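Local coordinates for protein hyaluronidase-phage associated (Streptococcus pyogenes, PDB 2WB3) that probably cleaves hyaluronan by elimination as a phage tail-fibre hyaluronate lyase, consistent with helping the phage through the streptococcal capsule, at residues 9-12 against 13-17. Sequence-based numbering, arbitrary orientation.
Sequences RQPT and TPNFS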
loop_
_atom_site.group_PDB
_atom_site.type_symbol
_atom_site.label_atom_id
_atom_site.label_comp_id
_atom_site.label_asym_id
_atom_site.label_seq_id
_atom_site.Cartn_x
_atom_site.Cartn_y
_atom_site.Cartn_z
ATOM N N ARG A 9 -10.901 7.306 -8.224
ATOM C CA ARG A 9 -11.842 8.372 -8.645
ATOM C C ARG A 9 -12.798 7.868 -9.722
ATOM O O ARG A 9 -12.542 6.840 -10.363
ATOM C CB ARG A 9 -11.113 9.600 -9.211
ATOM C CG ARG A 9 -10.196 10.302 -8.221
ATOM C CD ARG A 9 -9.668 11.677 -8.744
ATOM N NE ARG A 9 -9.028 11.606 -10.074
ATOM C CZ ARG A 9 -7.706 11.620 -10.301
ATOM N NH1 ARG A 9 -6.837 11.698 -9.295
ATOM N NH2 ARG A 9 -7.251 11.551 -11.552
ATOM N N GLN A 10 -13.887 8.607 -9.908
ATOM C CA GLN A 10 -14.909 8.264 -10.909
ATOM C C GLN A 10 -14.314 8.239 -12.323
ATOM O O GLN A 10 -13.785 9.252 -12.764
ATOM C CB GLN A 10 -16.081 9.246 -10.815
ATOM C CG GLN A 10 -17.100 8.925 -11.895
ATOM C CD GLN A 10 -18.365 9.639 -11.743
ATOM O OE1 GLN A 10 -18.519 10.513 -10.899
ATOM N NE2 GLN A 10 -19.310 9.298 -12.589
ATOM N N PRO A 11 -14.314 7.078 -13.016
ATOM C CA PRO A 11 -13.799 7.123 -14.382
ATOM C C PRO A 11 -14.876 7.703 -15.354
ATOM O O PRO A 11 -16.058 7.785 -14.983
ATOM C CB PRO A 11 -13.541 5.645 -14.687
ATOM C CG PRO A 11 -14.641 4.953 -13.973
ATOM C CD PRO A 11 -14.879 5.747 -12.714
ATOM N N THR A 12 -14.496 8.080 -16.582
ATOM C CA THR A 12 -15.516 8.700 -17.492
ATOM C C THR A 12 -16.530 7.638 -17.896
ATOM O O THR A 12 -17.735 7.883 -17.921
ATOM C CB THR A 12 -14.944 9.486 -18.714
ATOM O OG1 THR A 12 -14.205 8.597 -19.568
ATOM C CG2 THR A 12 -14.046 10.620 -18.244
ATOM N N THR A 13 -16.024 6.429 -18.095
ATOM C CA THR A 13 -16.828 5.264 -18.383
ATOM C C THR A 13 -16.512 4.205 -17.270
ATOM O O THR A 13 -15.333 4.010 -16.925
ATOM C CB THR A 13 -16.523 4.769 -19.852
ATOM O OG1 THR A 13 -17.086 3.472 -20.060
ATOM C CG2 THR A 13 -14.978 4.690 -20.130
ATOM N N PRO A 14 -17.558 3.572 -16.670
ATOM C CA PRO A 14 -17.310 2.540 -15.626
ATOM C C PRO A 14 -16.569 1.393 -16.274
ATOM O O PRO A 14 -16.738 1.155 -17.485
ATOM C CB PRO A 14 -18.706 2.046 -15.256
ATOM C CG PRO A 14 -19.626 3.221 -15.564
ATOM C CD PRO A 14 -18.995 3.891 -16.802
ATOM N N ASN A 15 -15.748 0.696 -15.502
ATOM C CA ASN A 15 -14.959 -0.389 -16.054
ATOM C C ASN A 15 -14.826 -1.356 -14.894
ATOM O O ASN A 15 -15.390 -1.089 -13.829
ATOM C CB ASN A 15 -13.605 0.157 -16.526
ATOM C CG ASN A 15 -12.870 0.907 -15.424
ATOM O OD1 ASN A 15 -12.411 0.305 -14.488
ATOM N ND2 ASN A 15 -12.748 2.226 -15.552
ATOM N N PHE A 16 -14.135 -2.479 -15.073
ATOM C CA PHE A 16 -14.085 -3.514 -14.040
ATOM C C PHE A 16 -12.980 -3.330 -12.986
ATOM O O PHE A 16 -12.817 -4.167 -12.083
ATOM C CB PHE A 16 -13.966 -4.883 -14.711
ATOM C CG PHE A 16 -15.242 -5.312 -15.354
ATOM C CD1 PHE A 16 -16.394 -5.524 -14.570
ATOM C CD2 PHE A 16 -15.326 -5.465 -16.735
ATOM C CE1 PHE A 16 -17.622 -5.903 -15.164
ATOM C CE2 PHE A 16 -16.528 -5.855 -17.337
ATOM C CZ PHE A 16 -17.684 -6.070 -16.552
ATOM N N SER A 17 -12.267 -2.222 -13.043
ATOM C CA SER A 17 -11.146 -2.059 -12.168
ATOM C C SER A 17 -11.494 -1.694 -10.677
ATOM O O SER A 17 -12.525 -1.057 -10.349
ATOM C CB SER A 17 -10.140 -1.107 -12.786
ATOM O OG SER A 17 -10.532 0.168 -12.349
#
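The loop between strands 4-8 and 20-24 of this triple-stranded beta-helix tail fibre bends so that the ring of P11 lies against the carbonyl oxygen of T13 and the amide of N15. P11 CG comes to 3.2 Å from T13 O, with CB almost as near, and the same CB lies 3.6 Å from N15 ND2. P11 CG also reaches P14 CA at 4.0 Å, so the first proline ring fits into the concave side of the bend, whereas the ring of P14 is directed away from it. N15 joins this packing to a polar turn. Its CG is held between its own backbone N and carbonyl carbon (chi1 55°), which swings the amide back toward P11. ND2 gives a weak hydrogen bond to T13 O, well off straight at 138°. OD1 faces the other way along the chain, accepting from the backbone N of S17 at 2.9 Å in an Asx turn and from S17 OG at 2.9 Å. Both donors lie in the plane of the carbonyl, and these two bonds from S17, together with the weak one on ND2, should restrict rotation of the amide. Beyond their shared peptide, the side chains of T12 and T13 meet only loosely, T12 OG1 lying 4.0 Å from T13 CG2. The arrangement stays at the surface even in the assembly, although neighbouring subunits pack on parts of it: N26 of a second subunit packs on P11 and P14 and donates to N15 O, while R9 of a third subunit packs on P11 and N15 and bonds S17 OG. The loop between strands 4-8 and 20-24 thus lies where these three subunits meet, with the centre of the contact about 30 Å from the centre of the chain.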